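Local coordinates for ABC transporter substrate-binding protein (Rhizobium radiobacter, PDB 6TFX), which binds the opine mannopinic acid as the periplasmic solute-binding component of an ABC transporter that probably serves opine import in Agrobacterium, at residues Ala209-Phe214 and Gln228-Arg233; Gly224-Arg229 and Arg287-Val292; Ala387-Ala392 and Gly478-Ala483. All coordinates share one frame; numbering follows the deposited sequence.

Interaction 1: residues Ala209-Phe214 and Gln228-Arg233; sequences ARDLAF and QRWLQR
Asp211 and Trp230 carry this contact between helix 207-215 and helix 228-235. The indole N-H of Trp230 donates to the carboxylate of Asp211, with NE1 3.0 Å from OD1 and an N-H...O angle of 148°. Two measurements define the approach. OD1 lies practically in the indole plane, so the acceptor sits at the ring edge, and NE1 meets OD1 on its syn side, 23° out of the carboxylate plane. The carboxylate and indole planes are close to parallel, and OD2 of Asp211 rests 3.6 Å from CD1 of Trp230, beside the same edge. The indole is carried across the gap by its first torsion, with CG of Trp230 anti to the backbone N (chi1 173°). That reach is needed because the nearest alpha carbons, those of Asp211 and Trp230, are 9.3 Å apart.

Outside the two segments, the ring also packs against Glu222 of strand 221-223, Val242 of strand 240-255 and Ala465 of strand 454-467, and so lies between the helices and the mixed sheet. On the first helix, Arg210 anchors the neighbouring turn through NE to the carbonyl of Leu204 and NH1 to that of Gln223. The contact covers just 77 Å² in total and lies away from the opine pocket, joining two helices packed on the sheet. Since Trp230 is buried, the bond supplies its indole N-H with an acceptor at the partly exposed Asp211, and such a donor would be expected to favour the carboxylate form.

Interaction 2: residues Gly224-Arg229 and Arg287-Val292; sequences GNQDQR and RVNRAV. With N72 ((2~{R})-2-[[(3~{R},4~{R},5~{S})-3,4,5,6-tetrakis(oxidanyl)-2-oxidanylidene-hexyl]amino]pentanedioic acid), chain C.
At the sugar end of the opine pocket, the loop leading into helix 228-235 meets the start of strand 289-291, Gln226 facing Val288 and Asn289. The one hydrogen bond between the segments runs from the Asn289 side chain to the backbone: ND2 lies 3.0 Å from the carbonyl O of Gln226, with an N-H...O angle of 150°. The donor approaches in the carbonyl plane, whereas the acceptor is tilted 17° from the amide plane of Asn289. ND2 also donates to the carbonyl of Gly285, so this one amide ties the loop to the chain just after helix 277-284. OD1 of Asn289 packs 3.5 Å from CB of Gln226, and the two side-chain amides are nearly perpendicular.

The loop is shaped by an Asx turn, in which Asn225 OD1 accepts from the backbone N of Asp227, followed by an N-cap. Asp227 OD1 takes both the backbone N and NH2 of Arg229, the latter a salt bridge of 2.8 Å, and the donors come from opposite faces of the carboxylate. Apolar packing adds little: CG1 of Val288 lies 4.4 Å from CA of Gln226. A bend at chi2 (75°) turns the Gln226 amide into the pocket, where OE1 of Gln226 is 2.9 Å from OAB of mannopinic acid, at most a weak hydrogen bond.

Interaction 3: residues Ala387-Ala392 and Gly478-Ala483; sequences ARFPIA and GSMPSA. With N72 ((2~{R})-2-[[(3~{R},4~{R},5~{S})-3,4,5,6-tetrakis(oxidanyl)-2-oxidanylidene-hexyl]amino]pentanedioic acid), chain C.
Met480 joins two loops of the solute-binding fold in two ways: its methyl group meets the peptide between Arg388 and Phe389, and its thioether lies beside the Phe389 ring in a Met-aromatic contact. The first loop follows strand 381-386; the second contains a type I beta turn from Ser479 to Ser482, closed by the backbone bond from Ser482 N to Ser479 O. Met480 CE lies 3.8 Å from Arg388 C and 4.2 Å from Phe389 CD1. The Met480 side chain and the phenyl group cross at about a right angle. SD of Met480 is 5.5 Å from the centroid of the Phe389 ring and 72° off its normal, an oblique placement, neither over the face nor at the edge. Bends at chi2 and chi3 fold the Met480 chain, bringing CE rather than SD nearest the peptide. The ring of Phe389 has a further edge-to-face partner in Tyr394.

The peptide that Met480 touches also carries Arg388, whose CB points away from the opposing loop and whose guanidinium reaches the opine. This group meets the glutamate-derived side-chain carboxylate of mannopinic acid edge-on, with CD of the ligand in the guanidinium plane, each nitrogen donating to one oxygen: NH1 to OE1 and NH2 to OE2. NE donates to Gln398 OE1, fixing the group from its other end. Arg388 NH1 has a second acceptor in the carbonyl O of Ala387, 2.9 Å away and also near the guanidinium plane. The straighter of the two ligand bonds is Arg388 NH2 to OE2, 2.8 Å long with an N-H...O angle of 169°.

Overall arrangement
From the N terminus, interaction 1 closes a short loop: 13 residues separate segments 209-214 and 228-233, strand 221-223 among them. Interaction 2 starts inside that loop, at Gly224, shares Gln228 and Arg229 with interaction 1, and closes a longer excursion of 57 residues at strand 289-291; the two loops therefore overlap and cross. They also touch, Trp230 CZ2 lying 3.3 Å from Gly224 CA. Interaction 3 follows in series, joining the loop after strand 381-386 to the loop between strands 470-471 and 491-492. Its centre is about 17 Å from that of interaction 2, yet both reach the same mannopinic acid, at its glutamate-derived and sugar ends respectively.

Interaction 1: residues Ala209-Phe214 and Gln228-Arg233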
loop_
_atom_site.group_PDB
_atom_site.type_symbol
_atom_site.label_atom_id
_atom_site.label_comp_id
_atom_site.label_asym_id
_atom_site.label_seq_id
_atom_site.Cartn_x
_atom_site.Cartn_y
_atom_site.Cartn_z
ATOM N N ALA A 209 -14.184 -7.956 18.866
ATOM C CA ALA A 209 -14.739 -6.667 19.336
ATOM C C ALA A 209 -15.264 -5.838 18.151
ATOM O O ALA A 209 -16.326 -5.217 18.253
ATOM C CB ALA A 209 -13.675 -5.883 20.097
ATOM N N ARG A 210 -14.517 -5.841 17.015
ATOM C CA ARG A 210 -14.960 -5.107 15.823
ATOM C C ARG A 210 -16.293 -5.666 15.296
ATOM O O ARG A 210 -17.217 -4.894 15.031
ATOM C CB ARG A 210 -13.874 -5.154 14.734
ATOM C CG ARG A 210 -14.061 -4.120 13.609
ATOM C CD ARG A 210 -13.016 -4.266 12.487
ATOM N NE ARG A 210 -11.720 -4.676 13.018
ATOM C CZ ARG A 210 -10.964 -5.662 12.556
ATOM N NH1 ARG A 210 -11.302 -6.308 11.442
ATOM N NH2 ARG A 210 -9.830 -5.970 13.164
ATOM N N ASP A 211 -16.389 -7.010 15.149
ATOM C CA ASP A 211 -17.614 -7.679 14.672
ATOM C C ASP A 211 -18.798 -7.382 15.614
ATOM O O ASP A 211 -19.881 -7.052 15.137
ATOM C CB ASP A 211 -17.386 -9.210 14.549
ATOM C CG ASP A 211 -16.584 -9.660 13.322
ATOM O OD1 ASP A 211 -16.451 -8.858 12.360
ATOM O OD2 ASP A 211 -16.105 -10.825 13.314
ATOM N N LEU A 212 -18.559 -7.407 16.937
ATOM C CA LEU A 212 -19.593 -7.133 17.935
ATOM C C LEU A 212 -20.110 -5.701 17.790
ATOM O O LEU A 212 -21.329 -5.493 17.796
ATOM C CB LEU A 212 -19.087 -7.417 19.360
ATOM C CG LEU A 212 -20.122 -7.330 20.507
ATOM C CD1 LEU A 212 -21.225 -8.395 20.370
ATOM C CD2 LEU A 212 -19.436 -7.492 21.863
ATOM N N ALA A 213 -19.190 -4.724 17.616
ATOM C CA ALA A 213 -19.566 -3.315 17.423
ATOM C C ALA A 213 -20.378 -3.124 16.132
ATOM O O ALA A 213 -21.333 -2.362 16.122
ATOM C CB ALA A 213 -18.335 -2.433 17.427
ATOM N N PHE A 214 -20.039 -3.855 15.063
ATOM C CA PHE A 214 -20.792 -3.763 13.810
ATOM C C PHE A 214 -22.199 -4.379 13.932
ATOM O O PHE A 214 -23.169 -3.777 13.462
ATOM C CB PHE A 214 -20.002 -4.424 12.666
ATOM C CG PHE A 214 -20.649 -4.293 11.312
ATOM C CD1 PHE A 214 -20.585 -3.096 10.608
ATOM C CD2 PHE A 214 -21.369 -5.352 10.760
ATOM C CE1 PHE A 214 -21.189 -2.974 9.360
ATOM C CE2 PHE A 214 -21.950 -5.234 9.494
ATOM C CZ PHE A 214 -21.857 -4.045 8.806
ATOM N N GLN A 228 -13.172 -16.659 4.286
ATOM C CA GLN A 228 -14.494 -16.834 3.678
ATOM C C GLN A 228 -15.614 -17.021 4.710
ATOM O O GLN A 228 -16.754 -16.637 4.444
ATOM C CB GLN A 228 -14.498 -17.958 2.635
ATOM C CG GLN A 228 -14.145 -19.344 3.173
ATOM C CD GLN A 228 -14.104 -20.347 2.045
ATOM O OE1 GLN A 228 -15.043 -20.458 1.256
ATOM N NE2 GLN A 228 -13.005 -21.078 1.925
ATOM N N ARG A 229 -15.269 -17.538 5.901
ATOM C CA ARG A 229 -16.216 -17.771 6.996
ATOM C C ARG A 229 -16.788 -16.446 7.528
ATOM O O ARG A 229 -17.996 -16.340 7.796
ATOM C CB ARG A 229 -15.537 -18.581 8.105
ATOM C CG ARG A 229 -15.359 -20.061 7.702
ATOM C CD ARG A 229 -14.044 -20.665 8.185
ATOM N NE ARG A 229 -13.677 -21.862 7.418
ATOM C CZ ARG A 229 -12.820 -21.877 6.396
ATOM N NH1 ARG A 229 -12.554 -23.013 5.762
ATOM N NH2 ARG A 229 -12.219 -20.757 6.005
ATOM N N TRP A 230 -15.928 -15.421 7.625
ATOM C CA TRP A 230 -16.336 -14.080 8.040
ATOM C C TRP A 230 -17.238 -13.521 6.919
ATOM O O TRP A 230 -18.331 -13.000 7.180
ATOM C CB TRP A 230 -15.084 -13.195 8.254
ATOM C CG TRP A 230 -15.438 -11.764 8.505
ATOM C CD1 TRP A 230 -15.700 -11.184 9.715
ATOM C CD2 TRP A 230 -15.637 -10.743 7.515
ATOM N NE1 TRP A 230 -16.071 -9.871 9.539
ATOM C CE2 TRP A 230 -16.052 -9.576 8.196
ATOM C CE3 TRP A 230 -15.524 -10.706 6.111
ATOM C CZ2 TRP A 230 -16.351 -8.384 7.522
ATOM C CZ3 TRP A 230 -15.814 -9.524 5.446
ATOM C CH2 TRP A 230 -16.233 -8.385 6.147
ATOM N N LEU A 231 -16.786 -13.669 5.667
ATOM C CA LEU A 231 -17.492 -13.208 4.470
ATOM C C LEU A 231 -18.917 -13.777 4.404
ATOM O O LEU A 231 -19.863 -13.018 4.196
ATOM C CB LEU A 231 -16.645 -13.560 3.219
ATOM C CG LEU A 231 -17.183 -13.272 1.825
ATOM C CD1 LEU A 231 -17.209 -11.802 1.539
ATOM C CD2 LEU A 231 -16.308 -13.944 0.777
ATOM N N GLN A 232 -19.072 -15.080 4.678
ATOM C CA GLN A 232 -20.369 -15.759 4.634
ATOM C C GLN A 232 -21.287 -15.358 5.790
ATOM O O GLN A 232 -22.491 -15.199 5.577
ATOM C CB GLN A 232 -20.180 -17.287 4.537
ATOM C CG GLN A 232 -19.633 -17.769 3.182
ATOM C CD GLN A 232 -20.504 -17.391 1.999
ATOM O OE1 GLN A 232 -20.227 -16.427 1.270
ATOM N NE2 GLN A 232 -21.579 -18.141 1.777
ATOM N N ARG A 233 -20.720 -15.155 6.999
ATOM C CA ARG A 233 -21.470 -14.750 8.196
ATOM C C ARG A 233 -22.034 -13.329 8.029
ATOM O O ARG A 233 -23.122 -13.044 8.529
ATOM C CB ARG A 233 -20.574 -14.840 9.442
ATOM C CG ARG A 233 -21.335 -14.866 10.769
ATOM C CD ARG A 233 -20.442 -14.613 11.975
ATOM N NE ARG A 233 -19.486 -15.698 12.227
ATOM C CZ ARG A 233 -19.680 -16.697 13.088
ATOM N NH1 ARG A 233 -20.808 -16.775 13.785
ATOM N NH2 ARG A 233 -18.747 -17.626 13.255
#

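Interaction 2: residues Gly224-Arg229 and Arg287-Val292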
loop_
_atom_site.group_PDB
_atom_site.type_symbol
_atom_site.label_atom_id
_atom_site.label_comp_id
_atom_site.label_asym_id
_atom_site.label_seq_id
_atom_site.Cartn_x
_atom_site.Cartn_y
_atom_site.Cartn_z
ATOM N N GLY A 224 -13.046 -6.109 7.332
ATOM C CA GLY A 224 -13.204 -7.540 7.475
ATOM C C GLY A 224 -11.858 -8.210 7.523
ATOM O O GLY A 224 -10.863 -7.604 7.931
ATOM N N ASN A 225 -11.819 -9.467 7.106
ATOM C CA ASN A 225 -10.547 -10.170 6.996
ATOM C C ASN A 225 -10.585 -11.034 5.725
ATOM O O ASN A 225 -11.505 -10.892 4.902
ATOM C CB ASN A 225 -10.222 -10.965 8.264
ATOM C CG ASN A 225 -11.132 -12.134 8.519
ATOM O OD1 ASN A 225 -11.858 -12.607 7.629
ATOM N ND2 ASN A 225 -11.076 -12.661 9.742
ATOM N N GLN A 226 -9.581 -11.894 5.546
ATOM C CA GLN A 226 -9.475 -12.691 4.302
ATOM C C GLN A 226 -10.198 -14.030 4.348
ATOM O O GLN A 226 -10.195 -14.772 3.359
ATOM C CB GLN A 226 -7.993 -12.908 3.970
ATOM C CG GLN A 226 -7.213 -11.618 3.690
ATOM C CD GLN A 226 -6.904 -10.812 4.941
ATOM O OE1 GLN A 226 -6.536 -11.359 5.993
ATOM N NE2 GLN A 226 -7.091 -9.502 4.857
ATOM N N ASP A 227 -10.803 -14.345 5.486
ATOM C CA ASP A 227 -11.471 -15.627 5.713
ATOM C C ASP A 227 -12.892 -15.660 5.147
ATOM O O ASP A 227 -13.727 -14.821 5.497
ATOM C CB ASP A 227 -11.474 -15.936 7.214
ATOM C CG ASP A 227 -11.830 -17.362 7.605
ATOM O OD1 ASP A 227 -12.427 -18.080 6.771
ATOM O OD2 ASP A 227 -11.521 -17.755 8.752
ATOM N N GLN A 228 -13.172 -16.659 4.286
ATOM C CA GLN A 228 -14.494 -16.834 3.678
ATOM C C GLN A 228 -15.614 -17.021 4.710
ATOM O O GLN A 228 -16.754 -16.637 4.444
ATOM C CB GLN A 228 -14.498 -17.958 2.635
ATOM C CG GLN A 228 -14.145 -19.344 3.173
ATOM C CD GLN A 228 -14.104 -20.347 2.045
ATOM O OE1 GLN A 228 -15.043 -20.458 1.256
ATOM N NE2 GLN A 228 -13.005 -21.078 1.925
ATOM N N ARG A 229 -15.269 -17.538 5.901
ATOM C CA ARG A 229 -16.216 -17.771 6.996
ATOM C C ARG A 229 -16.788 -16.446 7.528
ATOM O O ARG A 229 -17.996 -16.340 7.796
ATOM C CB ARG A 229 -15.537 -18.581 8.105
ATOM C CG ARG A 229 -15.359 -20.061 7.702
ATOM C CD ARG A 229 -14.044 -20.665 8.185
ATOM N NE ARG A 229 -13.677 -21.862 7.418
ATOM C CZ ARG A 229 -12.820 -21.877 6.396
ATOM N NH1 ARG A 229 -12.554 -23.013 5.762
ATOM N NH2 ARG A 229 -12.219 -20.757 6.005
ATOM N N ARG A 287 -12.790 -16.108 -3.794
ATOM C CA ARG A 287 -13.386 -14.820 -4.195
ATOM C C ARG A 287 -12.444 -13.649 -3.828
ATOM O O ARG A 287 -12.313 -12.664 -4.573
ATOM C CB ARG A 287 -14.741 -14.641 -3.492
ATOM C CG ARG A 287 -15.462 -13.337 -3.839
ATOM C CD ARG A 287 -16.750 -13.179 -3.051
ATOM N NE ARG A 287 -17.278 -11.820 -3.153
ATOM C CZ ARG A 287 -18.323 -11.366 -2.467
ATOM N NH1 ARG A 287 -18.967 -12.161 -1.621
ATOM N NH2 ARG A 287 -18.729 -10.113 -2.620
ATOM N N VAL A 288 -11.774 -13.777 -2.680
ATOM C CA VAL A 288 -10.918 -12.716 -2.156
ATOM C C VAL A 288 -9.433 -13.006 -2.315
ATOM O O VAL A 288 -8.645 -12.069 -2.446
ATOM C CB VAL A 288 -11.292 -12.530 -0.653
ATOM C CG1 VAL A 288 -10.258 -11.713 0.120
ATOM C CG2 VAL A 288 -12.697 -11.944 -0.520
ATOM N N ASN A 289 -9.070 -14.305 -2.317
ATOM C CA ASN A 289 -7.664 -14.730 -2.300
ATOM C C ASN A 289 -7.260 -15.551 -3.494
ATOM O O ASN A 289 -8.017 -16.405 -3.943
ATOM C CB ASN A 289 -7.445 -15.603 -1.059
ATOM C CG ASN A 289 -7.907 -14.931 0.204
ATOM O OD1 ASN A 289 -7.149 -14.195 0.824
ATOM N ND2 ASN A 289 -9.169 -15.141 0.588
ATOM N N ARG A 290 -6.025 -15.353 -3.960
ATOM C CA ARG A 290 -5.526 -16.151 -5.078
ATOM C C ARG A 290 -4.045 -16.395 -4.903
ATOM O O ARG A 290 -3.325 -15.478 -4.502
ATOM C CB ARG A 290 -5.744 -15.440 -6.431
ATOM C CG ARG A 290 -7.195 -15.323 -6.903
ATOM C CD ARG A 290 -7.825 -16.648 -7.326
ATOM N NE ARG A 290 -9.282 -16.540 -7.416
ATOM C CZ ARG A 290 -9.945 -16.160 -8.505
ATOM N NH1 ARG A 290 -9.288 -15.854 -9.619
ATOM N NH2 ARG A 290 -11.269 -16.086 -8.491
ATOM N N ALA A 291 -3.579 -17.608 -5.217
ATOM C CA ALA A 291 -2.134 -17.864 -5.215
ATOM C C ALA A 291 -1.576 -17.127 -6.433
ATOM O O ALA A 291 -2.261 -17.043 -7.462
ATOM C CB ALA A 291 -1.861 -19.351 -5.346
ATOM N N VAL A 292 -0.360 -16.578 -6.314
ATOM C CA VAL A 292 0.239 -15.800 -7.408
ATOM C C VAL A 292 1.499 -16.492 -7.915
ATOM O O VAL A 292 2.429 -16.692 -7.124
ATOM C CB VAL A 292 0.534 -14.329 -6.968
ATOM C CG1 VAL A 292 1.143 -13.511 -8.117
ATOM C CG2 VAL A 292 -0.733 -13.656 -6.471
HETATM O OAB N72 C . -3.756 -11.622 5.130
HETATM C CAF N72 C . -2.786 -10.722 4.560
HETATM C CAG N72 C . -2.710 -9.281 5.167
HETATM O OAC N72 C . -3.817 -8.950 5.942
HETATM C CAH N72 C . -2.185 -8.275 4.140
HETATM O OAM N72 C . -2.129 -8.568 2.796
HETATM C CAI N72 C . -2.521 -6.829 3.836
HETATM O OAD N72 C . -3.878 -6.563 4.116
HETATM C CAJ N72 C . -1.482 -5.876 4.375
HETATM O OAE N72 C . -0.316 -6.310 4.556
HETATM C CAK N72 C . -1.876 -4.418 4.749
HETATM N N N72 C . -1.282 -3.468 3.839
HETATM C CA N72 C . -0.318 -2.524 4.260
HETATM C C N72 C . 0.318 -2.698 5.611
HETATM O O N72 C . 1.393 -3.300 6.009
HETATM C CB N72 C . 0.637 -2.210 3.105
HETATM C CG N72 C . 2.034 -1.667 3.409
HETATM C CD N72 C . 2.599 -0.788 2.290
HETATM O OE1 N72 C . 1.843 -0.097 1.534
HETATM O OE2 N72 C . 3.841 -0.745 2.139
HETATM O OXT N72 C . -0.435 -2.032 6.345
#

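Interaction 3: residues Ala387-Ala392 and Gly478-Ala483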
loop_
_atom_site.group_PDB
_atom_site.type_symbol
_atom_site.label_atom_id
_atom_site.label_comp_id
_atom_site.label_asym_id
_atom_site.label_seq_id
_atom_site.Cartn_x
_atom_site.Cartn_y
_atom_site.Cartn_z
ATOM N N ALA A 387 0.440 -3.779 -2.396
ATOM C CA ALA A 387 0.279 -3.557 -3.831
ATOM C C ALA A 387 0.897 -2.195 -4.146
ATOM O O ALA A 387 1.012 -1.341 -3.253
ATOM C CB ALA A 387 -1.192 -3.576 -4.256
ATOM N N ARG A 388 1.270 -1.970 -5.423
ATOM C CA ARG A 388 1.802 -0.670 -5.825
ATOM C C ARG A 388 1.108 -0.309 -7.152
ATOM O O ARG A 388 0.252 -1.081 -7.625
ATOM C CB ARG A 388 3.336 -0.749 -5.998
ATOM C CG ARG A 388 4.101 -0.900 -4.653
ATOM C CD ARG A 388 3.920 0.353 -3.785
ATOM N NE ARG A 388 4.694 0.348 -2.537
ATOM C CZ ARG A 388 4.185 0.065 -1.347
ATOM N NH1 ARG A 388 2.934 -0.374 -1.237
ATOM N NH2 ARG A 388 4.934 0.183 -0.256
ATOM N N PHE A 389 1.467 0.848 -7.769
ATOM C CA PHE A 389 0.851 1.168 -9.078
ATOM C C PHE A 389 1.039 -0.043 -10.013
ATOM O O PHE A 389 2.090 -0.689 -9.960
ATOM C CB PHE A 389 1.487 2.412 -9.718
ATOM C CG PHE A 389 1.293 3.688 -8.943
ATOM C CD1 PHE A 389 0.036 4.050 -8.469
ATOM C CD2 PHE A 389 2.361 4.549 -8.715
ATOM C CE1 PHE A 389 -0.145 5.245 -7.757
ATOM C CE2 PHE A 389 2.182 5.739 -7.994
ATOM C CZ PHE A 389 0.929 6.079 -7.523
ATOM N N PRO A 390 0.060 -0.317 -10.902
ATOM C CA PRO A 390 0.097 -1.562 -11.686
ATOM C C PRO A 390 1.010 -1.590 -12.910
ATOM O O PRO A 390 0.580 -1.985 -14.018
ATOM C CB PRO A 390 -1.369 -1.770 -12.091
ATOM C CG PRO A 390 -1.930 -0.364 -12.164
ATOM C CD PRO A 390 -1.256 0.354 -11.003
ATOM N N ILE A 391 2.282 -1.236 -12.693
ATOM C CA ILE A 391 3.339 -1.343 -13.694
ATOM C C ILE A 391 4.464 -2.037 -12.935
ATOM O O ILE A 391 4.793 -1.610 -11.832
ATOM C CB ILE A 391 3.760 0.024 -14.257
ATOM C CG1 ILE A 391 2.594 0.670 -15.060
ATOM C CG2 ILE A 391 5.004 -0.141 -15.132
ATOM C CD1 ILE A 391 2.868 2.080 -15.519
ATOM N N ALA A 392 5.014 -3.136 -13.500
ATOM C CA ALA A 392 6.021 -3.943 -12.784
ATOM C C ALA A 392 7.169 -3.156 -12.202
ATOM O O ALA A 392 7.717 -3.557 -11.155
ATOM C CB ALA A 392 6.544 -5.059 -13.677
ATOM N N GLY A 478 -12.233 -0.182 -6.590
ATOM C CA GLY A 478 -10.881 -0.163 -6.054
ATOM C C GLY A 478 -10.513 1.183 -5.472
ATOM O O GLY A 478 -11.170 2.192 -5.749
ATOM N N SER A 479 -9.449 1.194 -4.669
ATOM C CA SER A 479 -8.906 2.410 -4.080
ATOM C C SER A 479 -7.458 2.020 -3.892
ATOM O O SER A 479 -7.195 0.900 -3.458
ATOM C CB SER A 479 -9.544 2.679 -2.717
ATOM O OG SER A 479 -9.221 3.955 -2.190
ATOM N N MET A 480 -6.510 2.898 -4.223
ATOM C CA MET A 480 -5.108 2.498 -4.115
ATOM C C MET A 480 -4.713 1.905 -2.722
ATOM O O MET A 480 -3.956 0.916 -2.718
ATOM C CB MET A 480 -4.160 3.595 -4.570
ATOM C CG MET A 480 -3.915 3.574 -6.082
ATOM S SD MET A 480 -3.346 2.012 -6.849
ATOM C CE MET A 480 -1.929 1.580 -5.759
ATOM N N PRO A 481 -5.252 2.368 -1.567
ATOM C CA PRO A 481 -4.920 1.708 -0.290
ATOM C C PRO A 481 -5.686 0.380 -0.038
ATOM O O PRO A 481 -5.468 -0.235 1.006
ATOM C CB PRO A 481 -5.367 2.736 0.758
ATOM C CG PRO A 481 -5.602 4.003 0.027
ATOM C CD PRO A 481 -6.070 3.570 -1.319
ATOM N N SER A 482 -6.600 -0.043 -0.953
ATOM C CA SER A 482 -7.454 -1.245 -0.825
ATOM C C SER A 482 -8.479 -1.082 0.314
ATOM O O SER A 482 -8.910 -2.071 0.942
ATOM C CB SER A 482 -6.627 -2.523 -0.645
ATOM O OG SER A 482 -5.681 -2.675 -1.694
ATOM N N ALA A 483 -8.892 0.183 0.559
ATOM C CA ALA A 483 -9.828 0.536 1.621
ATOM C C ALA A 483 -10.878 1.489 1.067
ATOM O O ALA A 483 -10.621 2.175 0.073
ATOM C CB ALA A 483 -9.084 1.207 2.763
HETATM O OAB N72 C . -3.756 -11.622 5.130
HETATM C CAF N72 C . -2.786 -10.722 4.560
HETATM C CAG N72 C . -2.710 -9.281 5.167
HETATM O OAC N72 C . -3.817 -8.950 5.942
HETATM C CAH N72 C . -2.185 -8.275 4.140
HETATM O OAM N72 C . -2.129 -8.568 2.796
HETATM C CAI N72 C . -2.521 -6.829 3.836
HETATM O OAD N72 C . -3.878 -6.563 4.116
HETATM C CAJ N72 C . -1.482 -5.876 4.375
HETATM O OAE N72 C . -0.316 -6.310 4.556
HETATM C CAK N72 C . -1.876 -4.418 4.749
HETATM N N N72 C . -1.282 -3.468 3.839
HETATM C CA N72 C . -0.318 -2.524 4.260
HETATM C C N72 C . 0.318 -2.698 5.611
HETATM O O N72 C . 1.393 -3.300 6.009
HETATM C CB N72 C . 0.637 -2.210 3.105
HETATM C CG N72 C . 2.034 -1.667 3.409
HETATM C CD N72 C . 2.599 -0.788 2.290
HETATM O OE1 N72 C . 1.843 -0.097 1.534
HETATM O OE2 N72 C . 3.841 -0.745 2.139
HETATM O OXT N72 C . -0.435 -2.032 6.345
#